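Local coordinates for iron binding protein FbpA (Mannheimia haemolytica, PDB 1Q35) that probably captures ferric iron in the periplasm as the solute-binding component of a bacterial iron-uptake system, at residues V104-K109 with Y198-M203; V182-I185 with I189-Y192; G177-V182 with E207-W212; H267-K272 with G285-D290; I218-P221 with G226-K229. One frame throughout, in Å; residues are numbered along the deposited sequence. Where two conformers were deposited one is given.

Contact 1: V104-K109 with Y198-M203; sequences VIYTSK and YYYGKM. With FMT (formic acid), chain C.
The rings of Tyr106 and Tyr200 lie almost parallel, their planes 18° apart, yet slid so far past each other that the centroids stand 5.6 Å apart and overlap is slight. Val104 CG2 sits 3.4 Å above one face of the Tyr106 ring, toward its rim. At the start of the helical segment, Tyr198 CE2 lies over the centre of one face of the Tyr199 ring. Between the segments, Tyr106 CE2 comes within 3.5 Å of Tyr200 CD2, and Tyr106 OH rests 3.4 Å from Tyr200 CB, close to the helix backbone. That hydroxyl is hydrogen-bonded to Asn196 O, while Tyr200 OH reaches Ala216 O, so neither phenol depends on the other for its polar partner. The helix-on-strand packing belongs to the periplasmic binding protein fold, in which helix 198-205 here leans on strand 96-108 and presents Tyr198 and Tyr199, two ligands of ferric iron. In this iron-free structure, Tyr198 OH makes a weak hydrogen bond of 2.7 Å to O2 of a formic acid molecule that Arg10 and Arg101 also hold. Tyr200 swings its CG anti to the backbone N (chi1 -162°), which turns the ring toward the strand.

Contact 2: V182-I185 with I189-Y192; sequences VKAI and ICDY
Ala184 and Ile189 share the one hydrogen bond of this helix-to-loop contact: Ile189 N donates to Ala184 O over 3.0 Å, with a bent N-H...O angle of 136°. It spans five residues where the chain leaves helix 178-187 for strand 192-196 of the periplasmic binding protein fold. One residue farther along each segment, the polar contact becomes weaker but straighter, for Ile185 CA points its hydrogen at Cys190 O, 3.3 Å away, with an angle of 167° at the hydrogen. This backbone oxygen also accepts from Arg111, which in addition binds Ile185 O and forms a salt bridge with Asp191 OD1; one arginine thus ties the helix to the segment that follows it.

The apolar contacts centre on sulfur. In the conformers described, Cys190 SG stands 3.6 Å from Ala184 CB and 4.3 Å from Ile185 CG1, while the CB atoms of Ala184 and Ile189 approach to 4.1 Å. With chi1 at 40° in that copy, SG lies between the backbone N and the carbonyl carbon, and this places it against the alanine methyl.

A covalent link completes the set, the disulfide from Cys190 to Cys134. Around the contact, helix 178-187 rests Val182 and Ile185 on Tyr106 of strand 96-108 and on Ser193, while segment 189-192 has Asp191 bonded to Ser108 and Tyr192 to Cys134 of strand 133-134.

Contact 3: G177-V182 with E207-W212; sequences GDRDQV and EKQKSW. With FMT (formic acid), chain D.
Trp212 brings the benzene half of its indole up to the backbone of Arg179, with CE3 3.7 Å from Arg179 O and CZ3 4.2 Å from Arg179 CB. One face of the indole is occupied within its own segment by Gln209 CA, which lies over the ring centre. At the deeper end, Val182 CG1 packs against the tryptophan backbone, 3.4 Å from Trp212 O.

Arg179 and Gln209 meet more loosely. Guanidinium and amide planes are turned 72° apart, and NH1 and NE2, both donors, merely lie near each other. Water 1 mediates between the two groups: it accepts from Arg179 NH1 at 2.9 Å and donates to Gln209 OE1 at 2.8 Å.

A bend at chi3 (-64°) folds the arginine back on its own helix, where NE donates almost straight to O2 of a formic acid molecule, probably from the crystallisation liquor, over 2.8 Å. Arg179 N grips the same oxygen, and Asp178 N holds O1 at 2.8 Å. Tyr199, an iron ligand, packs on Asp178 and Arg179. Backbone amides at the start of helix 178-187, reinforced by a basic side chain, are consistent with an anion-binding helix N-terminus, as in other periplasmic binding proteins.

Contact 4: H267-K272 with G285-D290; sequences HEYPVK and GTFKSD
Tyr269 and Phe287 are brought together by different first torsions. Tyr269 has CG anti to its carbonyl carbon (chi1 -62°), which carries the phenol toward the other segment, whereas Phe287 sets CG between the backbone N and the carbonyl carbon (chi1 56°), which brings the far end of the side chain nearer to Tyr269. In this periplasmic binding protein fold they join strand 269-270, which pairs with strand 96-108, to the loop between helices 279-283 and 294-298.

The side chains come from opposite directions and form an offset edge-to-face pair, with the edge of Phe287 turned to the face of Tyr269. The planes stand at 64° and the centroids are 6.0 Å apart. Offset places the touch at the phenol end: Phe287 CE1 is 3.9 Å from Tyr269 CZ and 3.4 Å from Tyr269 OH, both of which lie close to the plane of the phenyl ring.

Phe220 and Trp284 extend the aromatic packing on Tyr269, while Phe287 also lies against Thr227 and Lys229. Lys288 and Asp290 secure the loop through backbone hydrogen bonds to Thr227.

The polar link between the segments is indirect: water 2, in the plane of the phenol ring at its edge, accepts a 2.7 Å hydrogen bond from Tyr269 OH and donates one of 2.7 Å to Gly285 O.

Contact 5: I218-P221 with G226-K229; sequences INFP and GTHK
The loop joining strand 216-219 to strand 228-236 is pinched at its base, where Phe220 and Pro221 on the way out meet Gly226 and Thr227 on the way back. Thr227 supplies the clasp. Its OG1 donates to Pro221 O over 2.8 Å, reaching that oxygen in the carbonyl plane, on a lone pair, with a C=O...O angle of 128°. A chi1 of -71° sets OG1 anti to the carbonyl carbon of Thr227 and beside its own backbone N, the side on which the outgoing chain passes.

The hydroxyl is closely packed as well as bonded. Pro221 CD lies 3.3 Å from Thr227 OG1 and Phe220 CB 3.4 Å from it, and the proline and threonine side chains cross at about a right angle. Thr227 N is also near Pro221 O, but the angle is poor, and this amide donates instead to Lys288 O.

Within the periplasmic binding protein fold, both strands run antiparallel to strand 96-108, with His228 bonded to Arg103 through the backbone. The loop therefore carries the chain from one place on that long strand to another. Phe220 stacks on Phe287 of the neighbouring loop and packs on Val104, while Asn219 ties Ile105 O and Thr107 OG1 to Leu115 N.

Gly226, with a positive phi of 65°, passes with its C 3.2 Å from Pro221 O and makes a long, bent CA-H...O approach to the same oxygen.

Contacts 2 and 5 are the buried pair and rely on backbone carbonyls, one accepting from an amide beside a disulfide, the other from a threonine hydroxyl. Contacts 1 and 3 are partly buried, whereas contact 4 is at the surface, where water 2 does the polar bridging, as water 1 does in contact 3. Contacts 2 and 3 share helix 178-187 and Val182, and Tyr106 of contact 1 packs on that residue. Strand 96-108 connects contact 1 to contact 5 through Asn219, and contacts 4 and 5 join through Thr227 and the Phe220-Phe287 stack. Formic acid accompanies contact 1, which holds Tyr198 and Tyr199, and contact 3, which packs on Tyr199; His267 of contact 4 also touches Tyr198.

Contact 1: V104-K109 with Y198-M203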
# COMPACT_ATOMS: atom_id res chain seq x y z
N VAL A 104 3.95 8.72 -1.29
CA VAL A 104 4.51 9.97 -1.79
C VAL A 104 4.12 11.16 -0.92
O VAL A 104 3.37 11.02 0.05
CB VAL A 104 4.06 10.21 -3.25
CG1 VAL A 104 4.51 9.05 -4.14
CG2 VAL A 104 2.55 10.40 -3.36
N ILE A 105 4.67 12.32 -1.26
CA ILE A 105 4.29 13.58 -0.64
C ILE A 105 3.57 14.42 -1.68
O ILE A 105 4.13 14.74 -2.73
CB ILE A 105 5.51 14.34 -0.09
CG1 ILE A 105 6.23 13.50 0.97
CG2 ILE A 105 5.07 15.69 0.50
CD1 ILE A 105 7.53 14.09 1.46
N TYR A 106 2.31 14.72 -1.41
CA TYR A 106 1.54 15.65 -2.24
C TYR A 106 1.73 17.06 -1.72
O TYR A 106 1.77 17.28 -0.51
CB TYR A 106 0.05 15.26 -2.21
CG TYR A 106 -0.21 13.92 -2.84
CD1 TYR A 106 -0.58 12.81 -2.08
CD2 TYR A 106 -0.06 13.75 -4.20
CE1 TYR A 106 -0.80 11.58 -2.68
CE2 TYR A 106 -0.28 12.52 -4.81
CZ TYR A 106 -0.65 11.44 -4.05
OH TYR A 106 -0.85 10.24 -4.69
N THR A 107 1.86 18.02 -2.63
CA THR A 107 1.99 19.42 -2.23
C THR A 107 0.97 20.29 -2.95
O THR A 107 0.49 19.96 -4.03
CB THR A 107 3.39 19.96 -2.54
OG1 THR A 107 3.71 19.73 -3.92
CG2 THR A 107 4.46 19.25 -1.72
N SER A 108 0.65 21.42 -2.33
CA SER A 108 -0.22 22.40 -2.95
C SER A 108 0.45 22.95 -4.20
O SER A 108 1.57 23.43 -4.14
CB SER A 108 -0.49 23.55 -1.97
OG SER A 108 -1.13 24.63 -2.63
N LYS A 109 -0.24 22.88 -5.33
CA LYS A 109 0.25 23.48 -6.57
C LYS A 109 0.55 24.97 -6.37
O LYS A 109 1.62 25.43 -6.74
CB LYS A 109 -0.78 23.28 -7.68
CG LYS A 109 -0.37 23.83 -9.04
CD LYS A 109 -1.48 23.70 -10.07
CE LYS A 109 -1.07 24.31 -11.41
NZ LYS A 109 -2.22 24.50 -12.33
N TYR A 198 -0.95 5.78 -6.36
CA TYR A 198 -2.02 5.38 -7.27
C TYR A 198 -3.29 6.20 -7.05
O TYR A 198 -4.07 6.41 -7.98
CB TYR A 198 -2.31 3.86 -7.20
CG TYR A 198 -2.62 3.36 -5.82
CD1 TYR A 198 -1.59 2.96 -4.97
CD2 TYR A 198 -3.92 3.31 -5.33
CE1 TYR A 198 -1.84 2.52 -3.69
CE2 TYR A 198 -4.19 2.87 -4.05
CZ TYR A 198 -3.13 2.48 -3.23
OH TYR A 198 -3.34 2.06 -1.94
N TYR A 199 -3.50 6.69 -5.83
CA TYR A 199 -4.67 7.52 -5.56
C TYR A 199 -4.71 8.80 -6.39
O TYR A 199 -5.78 9.31 -6.68
CB TYR A 199 -4.78 7.86 -4.06
CG TYR A 199 -5.20 6.69 -3.20
CD1 TYR A 199 -4.40 6.27 -2.14
CD2 TYR A 199 -6.38 6.01 -3.44
CE1 TYR A 199 -4.77 5.19 -1.35
CE2 TYR A 199 -6.76 4.93 -2.65
CZ TYR A 199 -5.95 4.54 -1.60
OH TYR A 199 -6.31 3.47 -0.81
N TYR A 200 -3.55 9.33 -6.77
CA TYR A 200 -3.51 10.52 -7.63
C TYR A 200 -4.17 10.23 -8.97
O TYR A 200 -4.98 11.03 -9.46
CB TYR A 200 -2.07 10.99 -7.81
CG TYR A 200 -1.95 12.41 -8.32
CD1 TYR A 200 -1.52 12.67 -9.61
CD2 TYR A 200 -2.24 13.49 -7.49
CE1 TYR A 200 -1.40 13.98 -10.08
CE2 TYR A 200 -2.11 14.80 -7.95
CZ TYR A 200 -1.69 15.03 -9.24
OH TYR A 200 -1.56 16.33 -9.71
N GLY A 201 -3.86 9.08 -9.56
CA GLY A 201 -4.49 8.66 -10.80
C GLY A 201 -5.97 8.34 -10.64
O GLY A 201 -6.79 8.70 -11.49
N LYS A 202 -6.33 7.68 -9.55
CA LYS A 202 -7.74 7.41 -9.27
C LYS A 202 -8.54 8.72 -9.18
O LYS A 202 -9.64 8.80 -9.71
CB LYS A 202 -7.91 6.62 -7.97
CG LYS A 202 -7.39 5.18 -8.03
CD LYS A 202 -8.04 4.34 -9.12
CE LYS A 202 -9.54 4.19 -8.94
NZ LYS A 202 -10.20 3.55 -10.11
N MET A 203 -7.99 9.73 -8.52
CA MET A 203 -8.69 11.02 -8.38
C MET A 203 -8.83 11.70 -9.74
O MET A 203 -9.89 12.23 -10.06
CB MET A 203 -7.97 11.93 -7.38
CG MET A 203 -8.14 11.48 -5.94
SD MET A 203 -7.39 12.59 -4.73
CE MET A 203 -5.64 12.34 -5.05
C FMT C . -6.10 -0.13 -1.73
O1 FMT C . -6.92 -1.12 -2.04
O2 FMT C . -5.08 0.02 -2.39

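Contact 2: V182-I185 with I189-Y192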
# COMPACT_ATOMS: atom_id res chain seq x y z
N VAL A 182 -5.62 15.11 0.18
CA VAL A 182 -5.47 15.89 -1.05
C VAL A 182 -6.68 16.82 -1.26
O VAL A 182 -6.53 17.95 -1.73
CB VAL A 182 -5.19 14.99 -2.27
CG1 VAL A 182 -5.01 15.84 -3.52
CG2 VAL A 182 -3.93 14.14 -2.00
N LYS A 183 -7.88 16.38 -0.88
CA LYS A 183 -9.03 17.28 -0.83
C LYS A 183 -8.72 18.46 0.08
O LYS A 183 -9.06 19.60 -0.24
CB LYS A 183 -10.27 16.53 -0.33
CG LYS A 183 -11.55 17.35 -0.36
CD LYS A 183 -12.72 16.57 0.22
CE LYS A 183 -14.05 17.25 -0.06
NZ LYS A 183 -15.15 16.70 0.79
N ALA A 184 -8.09 18.19 1.21
CA ALA A 184 -7.75 19.24 2.17
C ALA A 184 -6.72 20.21 1.59
O ALA A 184 -6.77 21.39 1.87
CB ALA A 184 -7.26 18.64 3.47
N ILE A 185 -5.78 19.71 0.78
CA ILE A 185 -4.85 20.59 0.06
C ILE A 185 -5.65 21.50 -0.88
O ILE A 185 -5.43 22.72 -0.92
CB ILE A 185 -3.80 19.77 -0.73
CG1 ILE A 185 -2.83 19.06 0.23
CG2 ILE A 185 -3.03 20.69 -1.68
CD1 ILE A 185 -1.85 18.11 -0.45
N ILE A 189 -6.56 23.84 3.56
CA ILE A 189 -6.33 23.46 4.95
C ILE A 189 -4.88 23.06 5.20
O ILE A 189 -4.32 23.32 6.26
CB ILE A 189 -7.27 22.29 5.34
CG1 ILE A 189 -8.74 22.73 5.33
CG2 ILE A 189 -6.88 21.70 6.70
CD1 ILE A 189 -9.08 23.84 6.31
N CYS A 190 -4.27 22.42 4.22
CA CYS A 190 -2.86 22.07 4.35
C CYS A 190 -2.17 22.16 3.01
O CYS A 190 -2.80 22.31 1.96
CB CYS A 190 -2.68 20.69 4.97
SG CYS A 190 -3.87 19.49 4.37
N ASP A 191 -0.85 22.09 3.08
CA ASP A 191 0.02 22.30 1.93
C ASP A 191 0.85 21.08 1.55
O ASP A 191 1.38 21.04 0.45
CB ASP A 191 0.99 23.45 2.24
CG ASP A 191 0.30 24.79 2.38
OD1 ASP A 191 -0.92 24.89 2.14
OD2 ASP A 191 0.94 25.81 2.72
N TYR A 192 0.99 20.13 2.48
CA TYR A 192 1.75 18.90 2.29
C TYR A 192 0.92 17.76 2.85
O TYR A 192 0.33 17.90 3.92
CB TYR A 192 3.07 18.92 3.08
CG TYR A 192 3.98 20.08 2.74
CD1 TYR A 192 3.76 21.35 3.27
CD2 TYR A 192 5.09 19.91 1.90
CE1 TYR A 192 4.59 22.42 2.97
CE2 TYR A 192 5.92 20.98 1.59
CZ TYR A 192 5.66 22.23 2.12
OH TYR A 192 6.48 23.29 1.81

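Contact 3: G177-V182 with E207-W212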
# COMPACT_ATOMS: atom_id res chain seq x y z
N GLY A 177 -8.90 9.18 4.75
CA GLY A 177 -7.90 8.38 4.06
C GLY A 177 -6.94 9.25 3.27
O GLY A 177 -6.84 10.46 3.48
N ASP A 178 -6.21 8.62 2.36
CA ASP A 178 -5.19 9.33 1.60
C ASP A 178 -5.79 10.40 0.67
O ASP A 178 -5.27 11.51 0.59
CB ASP A 178 -4.35 8.36 0.77
CG ASP A 178 -3.33 7.58 1.58
OD1 ASP A 178 -3.20 7.79 2.81
OD2 ASP A 178 -2.62 6.73 1.02
N ARG A 179 -6.86 10.06 -0.03
CA ARG A 179 -7.50 11.02 -0.95
C ARG A 179 -8.02 12.24 -0.19
O ARG A 179 -7.93 13.36 -0.69
CB ARG A 179 -8.62 10.37 -1.75
CG ARG A 179 -8.13 9.33 -2.75
CD ARG A 179 -9.23 8.47 -3.31
NE ARG A 179 -9.85 7.66 -2.27
CZ ARG A 179 -11.01 7.02 -2.39
NH1 ARG A 179 -11.70 7.06 -3.52
NH2 ARG A 179 -11.49 6.34 -1.36
N ASP A 180 -8.54 12.02 1.01
CA ASP A 180 -9.08 13.10 1.81
C ASP A 180 -8.03 14.16 2.14
O ASP A 180 -8.37 15.34 2.25
CB ASP A 180 -9.64 12.58 3.14
CG ASP A 180 -10.94 11.83 2.99
OD1 ASP A 180 -11.77 12.22 2.15
OD2 ASP A 180 -11.22 10.84 3.69
N GLN A 181 -6.77 13.77 2.28
CA GLN A 181 -5.73 14.75 2.58
C GLN A 181 -5.49 15.66 1.38
O GLN A 181 -5.17 16.83 1.54
CB GLN A 181 -4.39 14.10 2.98
CG GLN A 181 -4.47 12.91 3.91
CD GLN A 181 -5.28 13.18 5.16
OE1 GLN A 181 -5.05 14.17 5.85
NE2 GLN A 181 -6.20 12.28 5.48
N VAL A 182 -5.62 15.11 0.18
CA VAL A 182 -5.47 15.89 -1.05
C VAL A 182 -6.68 16.82 -1.26
O VAL A 182 -6.53 17.95 -1.73
CB VAL A 182 -5.19 14.99 -2.27
CG1 VAL A 182 -5.01 15.84 -3.52
CG2 VAL A 182 -3.93 14.14 -2.00
N GLU A 207 -14.70 12.20 -11.87
CA GLU A 207 -15.22 13.54 -12.13
C GLU A 207 -15.33 14.39 -10.86
O GLU A 207 -15.10 15.60 -10.90
CB GLU A 207 -16.59 13.45 -12.81
CG GLU A 207 -16.52 12.98 -14.26
CD GLU A 207 -17.89 12.76 -14.87
OE1 GLU A 207 -18.19 13.41 -15.90
OE2 GLU A 207 -18.67 11.95 -14.33
N LYS A 208 -15.67 13.75 -9.75
CA LYS A 208 -15.87 14.43 -8.47
C LYS A 208 -14.56 14.74 -7.72
O LYS A 208 -14.55 15.62 -6.86
CB LYS A 208 -16.78 13.61 -7.58
N GLN A 209 -13.48 14.02 -8.03
CA GLN A 209 -12.20 14.17 -7.31
C GLN A 209 -11.07 14.77 -8.14
O GLN A 209 -10.01 15.08 -7.60
CB GLN A 209 -11.75 12.82 -6.77
CG GLN A 209 -12.75 12.15 -5.83
CD GLN A 209 -12.29 10.78 -5.37
OE1 GLN A 209 -11.29 10.26 -5.85
NE2 GLN A 209 -13.05 10.18 -4.46
N LYS A 210 -11.28 14.94 -9.44
CA LYS A 210 -10.20 15.40 -10.32
C LYS A 210 -9.69 16.78 -9.90
O LYS A 210 -8.50 17.06 -9.99
CB LYS A 210 -10.69 15.41 -11.77
CG LYS A 210 -9.65 15.74 -12.82
CD LYS A 210 -10.29 16.38 -14.07
CE LYS A 210 -11.61 15.75 -14.50
NZ LYS A 210 -12.79 16.55 -14.05
N SER A 211 -10.59 17.64 -9.41
CA SER A 211 -10.20 18.97 -8.94
C SER A 211 -9.28 18.90 -7.72
O SER A 211 -8.46 19.80 -7.51
CB SER A 211 -11.43 19.83 -8.62
OG SER A 211 -12.15 19.34 -7.51
N TRP A 212 -9.41 17.84 -6.92
CA TRP A 212 -8.51 17.64 -5.78
C TRP A 212 -7.09 17.41 -6.29
O TRP A 212 -6.15 18.07 -5.86
CB TRP A 212 -8.94 16.46 -4.90
CG TRP A 212 -10.38 16.42 -4.48
CD1 TRP A 212 -11.36 17.36 -4.70
CD2 TRP A 212 -11.00 15.36 -3.74
NE1 TRP A 212 -12.55 16.93 -4.16
CE2 TRP A 212 -12.36 15.71 -3.56
CE3 TRP A 212 -10.55 14.14 -3.22
CZ2 TRP A 212 -13.26 14.89 -2.88
CZ3 TRP A 212 -11.45 13.33 -2.54
CH2 TRP A 212 -12.78 13.71 -2.38
C FMT D . -7.99 6.32 0.36
O1 FMT D . -7.15 6.13 1.37
O2 FMT D . -8.25 7.46 0.03
O HOH W 1 -10.81 7.56 -6.19

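Contact 4: H267-K272 with G285-D290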
# COMPACT_ATOMS: atom_id res chain seq x y z
N HIS A 267 -3.80 2.53 -11.62
CA HIS A 267 -2.64 3.43 -11.62
C HIS A 267 -1.55 3.00 -10.65
O HIS A 267 -0.84 3.83 -10.07
CB HIS A 267 -3.08 4.88 -11.40
CG HIS A 267 -4.00 5.35 -12.47
ND1 HIS A 267 -3.55 5.62 -13.75
CD2 HIS A 267 -5.34 5.52 -12.50
CE1 HIS A 267 -4.57 5.98 -14.50
NE2 HIS A 267 -5.67 5.92 -13.77
N GLU A 268 -1.42 1.68 -10.49
CA GLU A 268 -0.36 1.07 -9.71
C GLU A 268 0.77 0.63 -10.62
O GLU A 268 0.63 0.62 -11.84
CB GLU A 268 -0.90 -0.12 -8.92
CG GLU A 268 -1.86 0.28 -7.82
CD GLU A 268 -2.36 -0.92 -7.05
OE1 GLU A 268 -1.68 -1.34 -6.08
OE2 GLU A 268 -3.43 -1.44 -7.42
N TYR A 269 1.90 0.28 -10.02
CA TYR A 269 3.02 -0.25 -10.78
C TYR A 269 2.91 -1.78 -10.85
O TYR A 269 2.93 -2.43 -9.82
CB TYR A 269 4.35 0.14 -10.12
CG TYR A 269 4.55 1.64 -10.08
CD1 TYR A 269 4.41 2.36 -8.89
CD2 TYR A 269 4.88 2.35 -11.23
CE1 TYR A 269 4.58 3.75 -8.86
CE2 TYR A 269 5.05 3.73 -11.21
CZ TYR A 269 4.90 4.42 -10.03
OH TYR A 269 5.06 5.79 -9.99
N PRO A 270 2.76 -2.36 -12.04
CA PRO A 270 2.75 -3.82 -12.14
C PRO A 270 4.05 -4.41 -11.62
O PRO A 270 5.10 -3.78 -11.73
CB PRO A 270 2.63 -4.09 -13.64
CG PRO A 270 2.12 -2.85 -14.22
CD PRO A 270 2.58 -1.72 -13.35
N VAL A 271 4.00 -5.61 -11.04
CA VAL A 271 5.23 -6.35 -10.76
C VAL A 271 5.78 -7.04 -12.01
O VAL A 271 6.98 -7.26 -12.13
CB VAL A 271 5.07 -7.39 -9.62
CG1 VAL A 271 4.73 -6.70 -8.30
CG2 VAL A 271 4.05 -8.47 -9.96
N LYS A 272 4.90 -7.38 -12.95
CA LYS A 272 5.31 -8.13 -14.14
C LYS A 272 6.07 -7.23 -15.11
O LYS A 272 5.59 -6.17 -15.49
CB LYS A 272 4.10 -8.75 -14.83
CG LYS A 272 4.45 -9.65 -16.02
CD LYS A 272 3.23 -10.40 -16.53
CE LYS A 272 3.47 -11.01 -17.90
NZ LYS A 272 4.70 -11.83 -17.97
N GLY A 285 7.03 10.41 -14.30
CA GLY A 285 8.44 10.07 -14.36
C GLY A 285 8.75 8.93 -13.41
O GLY A 285 7.89 8.49 -12.64
N THR A 286 9.98 8.44 -13.46
CA THR A 286 10.44 7.44 -12.51
C THR A 286 11.08 8.11 -11.29
O THR A 286 11.09 9.34 -11.17
CB THR A 286 11.34 6.38 -13.18
OG1 THR A 286 11.41 5.21 -12.34
CG2 THR A 286 12.78 6.85 -13.32
N PHE A 287 11.58 7.30 -10.36
CA PHE A 287 12.16 7.82 -9.13
C PHE A 287 13.06 6.76 -8.52
O PHE A 287 13.01 5.59 -8.90
CB PHE A 287 11.06 8.24 -8.15
CG PHE A 287 10.09 7.16 -7.83
CD1 PHE A 287 8.95 6.99 -8.60
CD2 PHE A 287 10.33 6.30 -6.78
CE1 PHE A 287 8.06 5.98 -8.30
CE2 PHE A 287 9.44 5.29 -6.49
CZ PHE A 287 8.30 5.12 -7.25
N LYS A 288 13.88 7.17 -7.57
CA LYS A 288 14.75 6.27 -6.84
C LYS A 288 13.97 5.63 -5.69
O LYS A 288 13.57 6.31 -4.74
CB LYS A 288 15.95 7.04 -6.30
CG LYS A 288 16.99 6.21 -5.56
CD LYS A 288 18.11 7.08 -4.98
CE LYS A 288 17.66 7.89 -3.75
NZ LYS A 288 18.75 8.79 -3.24
N SER A 289 13.72 4.33 -5.79
CA SER A 289 13.07 3.59 -4.71
C SER A 289 14.04 3.31 -3.58
O SER A 289 15.24 3.14 -3.79
CB SER A 289 12.50 2.27 -5.23
OG SER A 289 11.38 2.47 -6.08
N ASP A 290 13.51 3.23 -2.37
CA ASP A 290 14.24 2.69 -1.24
C ASP A 290 14.66 1.26 -1.60
O ASP A 290 13.85 0.50 -2.11
CB ASP A 290 13.33 2.69 -0.00
CG ASP A 290 14.08 2.49 1.29
OD1 ASP A 290 13.49 2.82 2.35
OD2 ASP A 290 15.23 2.02 1.35
O HOH W 2 5.70 6.87 -12.39

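Contact 5: I218-P221 with G226-K229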
# COMPACT_ATOMS: atom_id res chain seq x y z
N ILE A 218 2.24 15.65 -7.27
CA ILE A 218 2.82 14.42 -6.75
C ILE A 218 4.35 14.54 -6.70
O ILE A 218 4.98 14.95 -7.67
CB ILE A 218 2.35 13.17 -7.57
CG1 ILE A 218 2.86 11.88 -6.94
CG2 ILE A 218 2.78 13.24 -9.04
CD1 ILE A 218 2.12 10.64 -7.37
N ASN A 219 4.93 14.20 -5.56
CA ASN A 219 6.38 14.28 -5.37
C ASN A 219 6.91 12.97 -4.82
O ASN A 219 6.38 12.44 -3.85
CB ASN A 219 6.78 15.39 -4.39
CG ASN A 219 6.23 16.75 -4.77
OD1 ASN A 219 6.87 17.51 -5.50
ND2 ASN A 219 5.05 17.07 -4.26
N PHE A 220 7.99 12.48 -5.42
CA PHE A 220 8.66 11.26 -4.97
C PHE A 220 9.89 11.67 -4.15
O PHE A 220 10.85 12.21 -4.71
CB PHE A 220 9.09 10.43 -6.18
CG PHE A 220 7.96 10.03 -7.06
CD1 PHE A 220 7.82 10.61 -8.32
CD2 PHE A 220 7.03 9.09 -6.65
CE1 PHE A 220 6.77 10.24 -9.14
CE2 PHE A 220 5.98 8.72 -7.47
CZ PHE A 220 5.84 9.30 -8.72
N PRO A 221 9.86 11.47 -2.84
CA PRO A 221 11.00 11.85 -2.00
C PRO A 221 12.32 11.28 -2.52
O PRO A 221 12.38 10.14 -2.99
CB PRO A 221 10.62 11.28 -0.64
CG PRO A 221 9.13 11.35 -0.64
CD PRO A 221 8.75 10.92 -2.03
N GLY A 226 15.49 7.49 -0.63
CA GLY A 226 14.54 7.57 -1.72
C GLY A 226 13.09 7.49 -1.30
O GLY A 226 12.70 7.93 -0.22
N THR A 227 12.27 6.92 -2.17
CA THR A 227 10.84 6.83 -1.99
C THR A 227 10.46 5.46 -1.43
O THR A 227 10.91 4.43 -1.94
CB THR A 227 10.14 7.07 -3.33
OG1 THR A 227 10.26 8.45 -3.71
CG2 THR A 227 8.64 6.81 -3.25
N HIS A 228 9.64 5.47 -0.39
CA HIS A 228 9.10 4.26 0.20
C HIS A 228 8.15 3.56 -0.76
O HIS A 228 7.21 4.16 -1.28
CB HIS A 228 8.36 4.62 1.50
CG HIS A 228 7.62 3.49 2.14
ND1 HIS A 228 8.24 2.49 2.87
CD2 HIS A 228 6.29 3.21 2.18
CE1 HIS A 228 7.32 1.66 3.33
NE2 HIS A 228 6.13 2.07 2.93
N LYS A 229 8.42 2.27 -0.98
CA LYS A 229 7.56 1.38 -1.74
C LYS A 229 6.95 0.32 -0.85
O LYS A 229 7.58 -0.18 0.08
CB LYS A 229 8.36 0.67 -2.83
CG LYS A 229 9.04 1.58 -3.82
CD LYS A 229 8.06 2.35 -4.66
CE LYS A 229 7.19 1.48 -5.55
NZ LYS A 229 7.99 0.62 -6.45